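Local coordinates for protein ectonucleotide pyrophosphatase/phosphodiesterase family member 5 (Mus musculus, PDB 5VEO) that probably hydrolyses phosphodiester or pyrophosphate bonds of nucleotide substrates with the help of zinc, as an ectoenzyme whose action on nucleotides is restricted, at residues V16-F21 with S361-L366; L86-S91 with I97-F102; W110-R115 with T370-N375. The protein carries 1 engineered substitution. All blocks are in the same frame, centred on the assembly; numbering follows the deposited sequence.

Contact 1. Residues V16-F21 with S361-L366; sequences VLVVSF and SLLCHL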
loop_
_atom_site.group_PDB
_atom_site.type_symbol
_atom_site.label_atom_id
_atom_site.label_comp_id
_atom_site.label_asym_id
_atom_site.label_seq_id
_atom_site.Cartn_x
_atom_site.Cartn_y
_atom_site.Cartn_z
ATOM N N VAL A 16 -11.442 -11.696 -10.799
ATOM C CA VAL A 16 -10.721 -10.437 -10.595
ATOM C C VAL A 16 -9.245 -10.736 -10.366
ATOM O O VAL A 16 -8.893 -11.635 -9.588
ATOM C CB VAL A 16 -11.287 -9.656 -9.398
ATOM C CG1 VAL A 16 -10.477 -8.342 -9.214
ATOM C CG2 VAL A 16 -12.762 -9.342 -9.552
ATOM N N LEU A 17 -8.385 -9.967 -11.039
ATOM C CA LEU A 17 -6.948 -9.950 -10.794
ATOM C C LEU A 17 -6.573 -8.537 -10.369
ATOM O O LEU A 17 -6.771 -7.608 -11.149
ATOM C CB LEU A 17 -6.175 -10.340 -12.052
ATOM C CG LEU A 17 -4.663 -10.208 -11.991
ATOM C CD1 LEU A 17 -4.065 -10.941 -10.765
ATOM C CD2 LEU A 17 -4.026 -10.677 -13.261
ATOM N N VAL A 18 -6.071 -8.390 -9.143
ATOM C CA VAL A 18 -5.587 -7.107 -8.629
ATOM C C VAL A 18 -4.075 -7.118 -8.731
ATOM O O VAL A 18 -3.403 -8.017 -8.193
ATOM C CB VAL A 18 -6.033 -6.860 -7.181
ATOM C CG1 VAL A 18 -5.522 -5.483 -6.673
ATOM C CG2 VAL A 18 -7.536 -6.961 -7.050
ATOM N N VAL A 19 -3.536 -6.113 -9.412
ATOM C CA VAL A 19 -2.105 -5.943 -9.575
ATOM C C VAL A 19 -1.691 -4.689 -8.834
ATOM O O VAL A 19 -2.288 -3.630 -9.049
ATOM C CB VAL A 19 -1.710 -5.829 -11.052
ATOM C CG1 VAL A 19 -0.209 -5.678 -11.172
ATOM C CG2 VAL A 19 -2.216 -7.032 -11.815
ATOM N N SER A 20 -0.649 -4.794 -7.999
ATOM C CA SER A 20 -0.030 -3.627 -7.366
ATOM C C SER A 20 1.401 -3.500 -7.870
ATOM O O SER A 20 2.230 -4.392 -7.642
ATOM C CB SER A 20 -0.030 -3.710 -5.843
ATOM O OG SER A 20 0.667 -2.608 -5.315
ATOM N N PHE A 21 1.665 -2.416 -8.601
ATOM C CA PHE A 21 3.024 -1.983 -8.892
ATOM C C PHE A 21 3.386 -1.016 -7.790
ATOM O O PHE A 21 2.877 0.109 -7.756
ATOM C CB PHE A 21 3.145 -1.322 -10.260
ATOM C CG PHE A 21 2.956 -2.262 -11.401
ATOM C CD1 PHE A 21 3.928 -3.202 -11.691
ATOM C CD2 PHE A 21 1.836 -2.185 -12.212
ATOM C CE1 PHE A 21 3.779 -4.058 -12.729
ATOM C CE2 PHE A 21 1.689 -3.060 -13.281
ATOM C CZ PHE A 21 2.659 -3.987 -13.536
ATOM N N SER A 361 -15.125 -2.986 -1.246
ATOM C CA SER A 361 -16.557 -3.089 -1.527
ATOM C C SER A 361 -16.793 -3.462 -2.979
ATOM O O SER A 361 -17.701 -4.246 -3.296
ATOM C CB SER A 361 -17.247 -1.754 -1.224
ATOM O OG SER A 361 -17.094 -1.365 0.127
ATOM N N LEU A 362 -15.977 -2.903 -3.874
ATOM C CA LEU A 362 -16.063 -3.229 -5.291
ATOM C C LEU A 362 -15.721 -4.694 -5.529
ATOM O O LEU A 362 -16.431 -5.394 -6.262
ATOM C CB LEU A 362 -15.119 -2.324 -6.083
ATOM C CG LEU A 362 -15.022 -2.563 -7.586
ATOM C CD1 LEU A 362 -16.369 -2.371 -8.197
ATOM C CD2 LEU A 362 -14.011 -1.620 -8.239
ATOM N N LEU A 363 -14.627 -5.174 -4.918
ATOM C CA LEU A 363 -14.234 -6.578 -5.056
ATOM C C LEU A 363 -15.331 -7.510 -4.569
ATOM O O LEU A 363 -15.664 -8.504 -5.232
ATOM C CB LEU A 363 -12.952 -6.857 -4.270
ATOM C CG LEU A 363 -11.677 -6.142 -4.747
ATOM C CD1 LEU A 363 -10.466 -6.511 -3.945
ATOM C CD2 LEU A 363 -11.401 -6.427 -6.201
ATOM N N CYS A 364 -15.874 -7.233 -3.383
ATOM C CA CYS A 364 -16.932 -8.086 -2.848
ATOM C C CYS A 364 -18.147 -8.087 -3.763
ATOM O O CYS A 364 -18.795 -9.126 -3.946
ATOM C CB CYS A 364 -17.315 -7.634 -1.439
ATOM S SG CYS A 364 -16.068 -8.018 -0.185
ATOM N N HIS A 365 -18.473 -6.935 -4.351
ATOM C CA HIS A 365 -19.573 -6.885 -5.308
ATOM C C HIS A 365 -19.278 -7.749 -6.530
ATOM O O HIS A 365 -20.112 -8.558 -6.949
ATOM C CB HIS A 365 -19.849 -5.442 -5.729
ATOM C CG HIS A 365 -20.909 -5.329 -6.779
ATOM N ND1 HIS A 365 -22.253 -5.310 -6.477
ATOM C CD2 HIS A 365 -20.825 -5.271 -8.128
ATOM C CE1 HIS A 365 -22.952 -5.220 -7.594
ATOM N NE2 HIS A 365 -22.110 -5.209 -8.613
ATOM N N LEU A 366 -18.095 -7.583 -7.123
ATOM C CA LEU A 366 -17.767 -8.339 -8.324
ATOM C C LEU A 366 -17.807 -9.835 -8.060
ATOM O O LEU A 366 -18.261 -10.612 -8.907
ATOM C CB LEU A 366 -16.387 -7.934 -8.835
ATOM C CG LEU A 366 -16.308 -6.515 -9.376
ATOM C CD1 LEU A 366 -14.838 -6.123 -9.596
ATOM C CD2 LEU A 366 -17.102 -6.392 -10.660
#

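Contact 2. Residues L86-S91 with I97-F102; sequences LNKSFS and IYDSKF. With FUC (alpha-L-fucopyranose), chain C; NAG (2-acetamido-2-deoxy-beta-D-glucopyranose), chain B.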
loop_
_atom_site.group_PDB
_atom_site.type_symbol
_atom_site.label_atom_id
_atom_site.label_comp_id
_atom_site.label_asym_id
_atom_site.label_seq_id
_atom_site.Cartn_x
_atom_site.Cartn_y
_atom_site.Cartn_z
ATOM N N LEU A 86 1.004 -7.104 23.236
ATOM C CA LEU A 86 1.731 -8.314 22.881
ATOM C C LEU A 86 3.178 -8.278 23.342
ATOM O O LEU A 86 3.801 -9.337 23.461
ATOM C CB LEU A 86 1.709 -8.506 21.367
ATOM C CG LEU A 86 0.347 -8.598 20.689
ATOM C CD1 LEU A 86 0.523 -8.743 19.185
ATOM C CD2 LEU A 86 -0.432 -9.766 21.249
ATOM N N ASN A 87 3.716 -7.085 23.592
ATOM C CA ASN A 87 5.153 -6.859 23.730
ATOM C C ASN A 87 5.921 -7.521 22.585
ATOM O O ASN A 87 6.869 -8.286 22.776
ATOM C CB ASN A 87 5.679 -7.326 25.086
ATOM C CG ASN A 87 7.134 -6.992 25.259
ATOM O OD1 ASN A 87 7.618 -5.985 24.715
ATOM N ND2 ASN A 87 7.853 -7.834 26.002
ATOM N N LYS A 88 5.522 -7.174 21.359
ATOM C CA LYS A 88 6.132 -7.723 20.161
ATOM C C LYS A 88 6.309 -6.629 19.129
ATOM O O LYS A 88 5.439 -5.771 18.976
ATOM C CB LYS A 88 5.273 -8.821 19.541
ATOM C CG LYS A 88 5.157 -10.086 20.389
ATOM C CD LYS A 88 6.467 -10.838 20.470
ATOM C CE LYS A 88 6.265 -12.166 21.191
ATOM N NZ LYS A 88 7.499 -12.683 21.829
ATOM N N SER A 89 7.411 -6.710 18.406
ATOM C CA SER A 89 7.695 -5.877 17.252
ATOM C C SER A 89 7.325 -6.575 15.943
ATOM O O SER A 89 7.317 -7.805 15.832
ATOM C CB SER A 89 9.180 -5.513 17.226
ATOM O OG SER A 89 9.506 -4.640 18.278
ATOM N N PHE A 90 7.084 -5.743 14.931
ATOM C CA PHE A 90 6.811 -6.120 13.548
ATOM C C PHE A 90 7.722 -5.238 12.707
ATOM O O PHE A 90 7.784 -4.028 12.943
ATOM C CB PHE A 90 5.320 -5.881 13.261
ATOM C CG PHE A 90 4.872 -6.033 11.821
ATOM C CD1 PHE A 90 4.028 -7.079 11.478
ATOM C CD2 PHE A 90 5.163 -5.082 10.862
ATOM C CE1 PHE A 90 3.529 -7.206 10.206
ATOM C CE2 PHE A 90 4.671 -5.206 9.563
ATOM C CZ PHE A 90 3.864 -6.286 9.234
ATOM N N SER A 91 8.472 -5.832 11.780
ATOM C CA SER A 91 9.433 -5.049 11.010
ATOM C C SER A 91 9.594 -5.617 9.610
ATOM O O SER A 91 10.129 -6.711 9.420
ATOM C CB SER A 91 10.789 -4.988 11.696
ATOM O OG SER A 91 11.713 -4.395 10.802
ATOM N N ILE A 97 7.325 -10.134 9.753
ATOM C CA ILE A 97 5.927 -9.805 9.525
ATOM C C ILE A 97 5.000 -10.993 9.729
ATOM O O ILE A 97 3.813 -10.892 9.420
ATOM C CB ILE A 97 5.717 -9.237 8.109
ATOM C CG1 ILE A 97 5.950 -10.353 7.058
ATOM C CG2 ILE A 97 6.604 -8.045 7.932
ATOM C CD1 ILE A 97 5.064 -10.293 5.850
ATOM N N TYR A 98 5.516 -12.131 10.186
ATOM C CA TYR A 98 4.760 -13.377 10.117
ATOM C C TYR A 98 4.056 -13.720 11.419
ATOM O O TYR A 98 3.433 -14.779 11.503
ATOM C CB TYR A 98 5.682 -14.528 9.661
ATOM C CG TYR A 98 6.100 -14.295 8.240
ATOM C CD1 TYR A 98 5.254 -14.621 7.186
ATOM C CD2 TYR A 98 7.294 -13.658 7.945
ATOM C CE1 TYR A 98 5.606 -14.342 5.872
ATOM C CE2 TYR A 98 7.655 -13.383 6.636
ATOM C CZ TYR A 98 6.808 -13.723 5.609
ATOM O OH TYR A 98 7.176 -13.421 4.321
ATOM N N ASP A 99 4.105 -12.843 12.418
ATOM C CA ASP A 99 3.333 -13.059 13.641
ATOM C C ASP A 99 1.864 -12.758 13.348
ATOM O O ASP A 99 1.472 -11.599 13.167
ATOM C CB ASP A 99 3.870 -12.197 14.777
ATOM C CG ASP A 99 3.138 -12.429 16.104
ATOM O OD1 ASP A 99 2.016 -12.987 16.103
ATOM O OD2 ASP A 99 3.686 -12.029 17.154
ATOM N N SER A 100 1.062 -13.820 13.289
ATOM C CA SER A 100 -0.339 -13.727 12.894
ATOM C C SER A 100 -1.110 -12.672 13.675
ATOM O O SER A 100 -2.047 -12.066 13.139
ATOM C CB SER A 100 -0.993 -15.096 13.084
ATOM O OG SER A 100 -0.292 -16.089 12.355
ATOM N N LYS A 101 -0.762 -12.459 14.943
ATOM C CA LYS A 101 -1.528 -11.531 15.768
ATOM C C LYS A 101 -1.461 -10.096 15.254
ATOM O O LYS A 101 -2.358 -9.297 15.555
ATOM C CB LYS A 101 -1.042 -11.606 17.210
ATOM C CG LYS A 101 -1.441 -12.912 17.911
ATOM C CD LYS A 101 -2.168 -12.628 19.225
ATOM C CE LYS A 101 -3.009 -13.812 19.731
ATOM N NZ LYS A 101 -4.472 -13.474 19.751
ATOM N N PHE A 102 -0.436 -9.740 14.482
ATOM C CA PHE A 102 -0.411 -8.396 13.916
ATOM C C PHE A 102 -1.467 -8.188 12.845
ATOM O O PHE A 102 -1.778 -7.040 12.534
ATOM C CB PHE A 102 0.977 -8.075 13.363
ATOM C CG PHE A 102 1.902 -7.552 14.409
ATOM C CD1 PHE A 102 1.809 -6.236 14.831
ATOM C CD2 PHE A 102 2.820 -8.380 15.013
ATOM C CE1 PHE A 102 2.646 -5.746 15.818
ATOM C CE2 PHE A 102 3.651 -7.906 16.012
ATOM C CZ PHE A 102 3.560 -6.596 16.421
HETATM C C1 FUC C . 12.016 -8.487 22.152
HETATM C C2 FUC C . 11.449 -8.723 20.759
HETATM C C3 FUC C . 10.030 -8.230 20.687
HETATM C C4 FUC C . 9.999 -6.748 21.066
HETATM C C5 FUC C . 10.591 -6.579 22.465
HETATM C C6 FUC C . 10.744 -5.125 22.872
HETATM O O2 FUC C . 11.485 -10.072 20.424
HETATM O O3 FUC C . 9.558 -8.375 19.352
HETATM O O4 FUC C . 10.755 -5.999 20.103
HETATM O O5 FUC C . 11.898 -7.145 22.547
HETATM C C1 NAG B . 9.265 -7.666 26.191
HETATM C C2 NAG B . 9.724 -7.923 27.616
HETATM C C3 NAG B . 11.239 -7.759 27.718
HETATM C C4 NAG B . 11.946 -8.586 26.651
HETATM C C5 NAG B . 11.335 -8.397 25.265
HETATM C C6 NAG B . 11.856 -9.425 24.293
HETATM C C7 NAG B . 8.068 -7.418 29.350
HETATM C C8 NAG B . 7.456 -6.351 30.202
HETATM N N2 NAG B . 9.045 -7.020 28.528
HETATM O O3 NAG B . 11.683 -8.184 29.006
HETATM O O4 NAG B . 13.296 -8.166 26.533
HETATM O O5 NAG B . 9.914 -8.567 25.313
HETATM O O6 NAG B . 11.236 -9.328 23.019
HETATM O O7 NAG B . 7.697 -8.589 29.403
#

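Contact 3. Residues W110-R115 with T370-N375; sequences WITNQR and TALPHN. With NAG (2-acetamido-2-deoxy-beta-D-glucopyranose), chain H.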
loop_
_atom_site.group_PDB
_atom_site.type_symbol
_atom_site.label_atom_id
_atom_site.label_comp_id
_atom_site.label_asym_id
_atom_site.label_seq_id
_atom_site.Cartn_x
_atom_site.Cartn_y
_atom_site.Cartn_z
ATOM N N TRP A 110 -9.323 -12.626 0.751
ATOM C CA TRP A 110 -9.147 -13.997 0.265
ATOM C C TRP A 110 -9.761 -15.024 1.219
ATOM O O TRP A 110 -10.264 -16.068 0.769
ATOM C CB TRP A 110 -7.672 -14.302 -0.004
ATOM C CG TRP A 110 -6.675 -14.029 1.059
ATOM C CD1 TRP A 110 -6.335 -14.849 2.100
ATOM C CD2 TRP A 110 -5.806 -12.892 1.149
ATOM N NE1 TRP A 110 -5.325 -14.288 2.842
ATOM C CE2 TRP A 110 -4.991 -13.077 2.291
ATOM C CE3 TRP A 110 -5.649 -11.732 0.395
ATOM C CZ2 TRP A 110 -4.023 -12.157 2.669
ATOM C CZ3 TRP A 110 -4.697 -10.810 0.789
ATOM C CH2 TRP A 110 -3.902 -11.021 1.904
ATOM N N ILE A 111 -9.769 -14.738 2.521
ATOM C CA ILE A 111 -10.401 -15.653 3.471
ATOM C C ILE A 111 -11.910 -15.656 3.275
ATOM O O ILE A 111 -12.538 -16.718 3.225
ATOM C CB ILE A 111 -10.014 -15.283 4.912
ATOM C CG1 ILE A 111 -8.514 -15.499 5.078
ATOM C CG2 ILE A 111 -10.812 -16.098 5.944
ATOM C CD1 ILE A 111 -7.997 -15.204 6.460
ATOM N N THR A 112 -12.510 -14.470 3.137
ATOM C CA THR A 112 -13.947 -14.375 2.890
ATOM C C THR A 112 -14.328 -15.083 1.597
ATOM O O THR A 112 -15.314 -15.833 1.551
ATOM C CB THR A 112 -14.354 -12.901 2.858
ATOM O OG1 THR A 112 -14.033 -12.305 4.121
ATOM C CG2 THR A 112 -15.836 -12.723 2.580
ATOM N N ASN A 113 -13.531 -14.886 0.550
ATOM C CA ASN A 113 -13.741 -15.556 -0.727
ATOM C C ASN A 113 -13.726 -17.072 -0.567
ATOM O O ASN A 113 -14.550 -17.777 -1.163
ATOM C CB ASN A 113 -12.642 -15.115 -1.686
ATOM C CG ASN A 113 -12.876 -15.554 -3.102
ATOM O OD1 ASN A 113 -13.956 -15.363 -3.669
ATOM N ND2 ASN A 113 -11.838 -16.102 -3.708
ATOM N N GLN A 114 -12.773 -17.583 0.206
ATOM C CA GLN A 114 -12.637 -19.028 0.377
ATOM C C GLN A 114 -13.718 -19.595 1.285
ATOM O O GLN A 114 -14.179 -20.730 1.066
ATOM C CB GLN A 114 -11.223 -19.314 0.880
ATOM C CG GLN A 114 -10.229 -19.095 -0.273
ATOM C CD GLN A 114 -8.804 -18.758 0.136
ATOM O OE1 GLN A 114 -8.061 -18.129 -0.644
ATOM N NE2 GLN A 114 -8.388 -19.217 1.318
ATOM N N ARG A 115 -14.175 -18.822 2.272
ATOM C CA ARG A 115 -15.311 -19.259 3.077
ATOM C C ARG A 115 -16.585 -19.361 2.249
ATOM O O ARG A 115 -17.489 -20.128 2.614
ATOM C CB ARG A 115 -15.525 -18.304 4.256
ATOM C CG ARG A 115 -14.438 -18.418 5.311
ATOM C CD ARG A 115 -14.612 -17.459 6.473
ATOM N NE ARG A 115 -13.540 -17.656 7.450
ATOM C CZ ARG A 115 -13.172 -16.769 8.369
ATOM N NH1 ARG A 115 -13.772 -15.589 8.450
ATOM N NH2 ARG A 115 -12.185 -17.062 9.205
ATOM N N THR A 370 -20.331 -11.470 0.601
ATOM C CA THR A 370 -20.852 -10.620 1.662
ATOM C C THR A 370 -19.683 -9.921 2.340
ATOM O O THR A 370 -18.867 -10.560 3.006
ATOM C CB THR A 370 -21.659 -11.442 2.659
ATOM O OG1 THR A 370 -22.777 -12.026 1.979
ATOM C CG2 THR A 370 -22.159 -10.559 3.796
ATOM N N ALA A 371 -19.592 -8.611 2.151
ATOM C CA ALA A 371 -18.504 -7.841 2.731
ATOM C C ALA A 371 -18.582 -7.832 4.252
ATOM O O ALA A 371 -19.659 -7.701 4.834
ATOM C CB ALA A 371 -18.561 -6.409 2.199
ATOM N N LEU A 372 -17.427 -7.943 4.903
ATOM C CA LEU A 372 -17.362 -7.681 6.332
ATOM C C LEU A 372 -17.421 -6.179 6.585
ATOM O O LEU A 372 -17.227 -5.374 5.674
ATOM C CB LEU A 372 -16.091 -8.278 6.919
ATOM C CG LEU A 372 -15.918 -9.787 6.743
ATOM C CD1 LEU A 372 -14.575 -10.242 7.264
ATOM C CD2 LEU A 372 -17.038 -10.560 7.444
ATOM N N PRO A 373 -17.674 -5.767 7.828
ATOM C CA PRO A 373 -17.773 -4.332 8.118
ATOM C C PRO A 373 -16.535 -3.592 7.636
ATOM O O PRO A 373 -15.403 -4.032 7.856
ATOM C CB PRO A 373 -17.902 -4.293 9.641
ATOM C CG PRO A 373 -18.567 -5.612 9.970
ATOM C CD PRO A 373 -17.914 -6.583 9.033
ATOM N N HIS A 374 -16.756 -2.467 6.966
ATOM C CA HIS A 374 -15.667 -1.763 6.304
ATOM C C HIS A 374 -15.966 -0.268 6.282
ATOM O O HIS A 374 -17.033 0.177 6.712
ATOM C CB HIS A 374 -15.483 -2.291 4.892
ATOM C CG HIS A 374 -16.683 -2.087 4.036
ATOM N ND1 HIS A 374 -17.645 -3.059 3.867
ATOM C CD2 HIS A 374 -17.110 -1.008 3.339
ATOM C CE1 HIS A 374 -18.597 -2.599 3.076
ATOM N NE2 HIS A 374 -18.297 -1.356 2.745
ATOM N N ASN A 375 -15.015 0.508 5.751
ATOM C CA ASN A 375 -15.081 1.966 5.769
ATOM C C ASN A 375 -15.353 2.598 4.417
ATOM O O ASN A 375 -15.475 3.819 4.340
ATOM C CB ASN A 375 -13.779 2.546 6.327
ATOM C CG ASN A 375 -13.575 2.158 7.738
ATOM O OD1 ASN A 375 -12.541 1.628 8.120
ATOM N ND2 ASN A 375 -14.588 2.397 8.536
HETATM C C1 NAG H . -14.516 1.993 9.893
HETATM C C2 NAG H . -15.122 2.980 10.866
HETATM C C3 NAG H . -15.116 2.389 12.267
HETATM C C4 NAG H . -15.745 1.003 12.283
HETATM C C5 NAG H . -15.161 0.115 11.188
HETATM C C6 NAG H . -15.901 -1.192 11.032
HETATM C C7 NAG H . -14.974 5.394 10.459
HETATM C C8 NAG H . -14.113 6.615 10.568
HETATM N N2 NAG H . -14.415 4.250 10.858
HETATM O O3 NAG H . -15.837 3.263 13.124
HETATM O O4 NAG H . -15.501 0.397 13.545
HETATM O O5 NAG H . -15.253 0.784 9.926
HETATM O O6 NAG H . -17.306 -0.981 10.989
HETATM O O7 NAG H . -16.125 5.445 10.038
#

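Contact 1. Residues V16-F21 with S361-L366
Val16 and Val18 of strand 16-21 pack against Leu363 and Leu366 of helix 359-366. The strand lies inside the mixed sheet of an alkaline-phosphatase-like alpha/beta fold, and the helix covers one face of it. The short axes run nearly antiparallel, at 158°, and are 10.5 Å apart at closest approach.

Across the two segments the contact is wholly apolar, and all four residues are buried. Val16 uses both of its methyls. With CG1 anti to the backbone N (chi1 179°), the two branches spread over two helix residues one turn apart. CG2 meets Leu366 CD1 at 3.8 Å, and the two side chains cross at about a right angle. Leu366 also touches Ala344.

Backbone bonds hold each partner in its own element. The strand pairs with 168-173 through Val16 and Val18, and with 218-222 through Leu17. In the helix, Leu366 N bonds to Leu362 O at 2.9 Å. The side chain of Val18 is about 13 Å from a bound zinc ion, so the contact lies away from the metal site.

Leu363 rests one methyl against both valines: its CD2 is 3.7 Å from Val16 CG1 and 4.0 Å from Val18 CG2.

Contact 2. Residues L86-S91 with I97-F102
Phe90 lays its CB over the centre of the Phe102 ring, 3.6 Å from the centroid and 7° off the ring normal. The two side chains lie alongside each other, pointing opposite ways. Their ring planes are inclined at 54°, so the aromatic pair is oblique. Phe90 CD1 comes within 3.7 Å of Phe102 CG. CG of Phe90 stands anti to its own backbone N (chi1 172°), and from there the ring extends to Ile97. Ile97 CG2 sits over one face of that ring, offset toward the rim, in a CH-pi contact 3.9 Å from the centroid. The edge of the Phe102 ring faces the strand backbone, with CZ 3.3 Å from Lys88 O. An alanine in place of Phe102 would probably open a gap under Phe90 CB and let the Phe90 ring shift off Ile97.

Strand 88-91 forms a two-stranded antiparallel hairpin with 80-83, with a G1 beta bulge at Asn87 and Lys88. The returning loop is shaped by an Asx turn, in which Asp99 OD1 accepts from Lys101 N. Ile97 and Tyr98 belong to the AMP pocket.

At the outer end Leu86 CD1 rests on Lys101 CB at 3.8 Å. Asn87 ND2 carries an N-linked glycan. Its fucose folds back on the strand: Ser89 N donates to FUC O3 at 2.9 Å in a nearly straight bond, and Ser89 OG is hydrogen-bonded to FUC O4 at 2.6 Å.

Contact 3. Residues W110-R115 with T370-N375
Thr112 of helix 109-115 is the one residue of its segment that touches 370-375. Its two branches part to meet two residues. With OG1 beside the backbone N (chi1 -60°) and CG2 anti to that N, the methyl goes to Thr370 and the hydroxyl to Leu372. CG2 reaches Thr370 O at 3.7 Å. OG1 lies 3.8 Å from Leu372 CD1, and the two side chains run alongside in opposite senses. This is the close part of the contact, and it is small: the two segments bury 113 Å² in all. No hydrogen bond crosses it. Leu372 also touches Thr107, and its N is bonded to Tyr360 OH.

The outer side is looser: the side chains of Thr370 and Arg115 belong to exposed residues, and Arg115 makes no close contact with the loop. The Arg115 guanidinium lies over Ile111 CG2 of its own helix. The loop also has bonds of its own and to other neighbours. His374 ND1 donates to Leu372 O at 3.0 Å, with an N-H...O angle of 157°. The acceptor lies near the plane of the ring, at its edge, so the bond helps to fix the turn of the imidazole. Further on, Asn375 OD1 accepts from Phe70 N.

Asn375 ND2 is joined to C1 of a NAG at 1.4 Å. The sugar bends toward the chain, and its O6 comes within 3.6 Å of Pro373 CB. This is a surface contact between a helix and a loop that leads into an N-glycosylation site of the Asn-X-Ser type.

Overall arrangement
The chain opens with strand 16-21, inside the large mixed sheet. Its partner helix comes some 340 residues later, so contact 1 closes a very long loop. Contact 2 is nested within that loop. It joins strand 88-91 to the segment that follows it, five residues on. Helix 109-115 comes next and opens contact 3, which closes at 370-375, just after helix 359-366. Contacts 1 and 3 therefore cross along the chain. They also touch, with Cys364 SG 3.8 Å from Ala371 CA, and their centres are about 12 Å apart. Together they tie the core sheet, two helices and a glycosylated loop. Contact 2 stands apart, its centre about 27 Å from that of contact 1, by the AMP pocket.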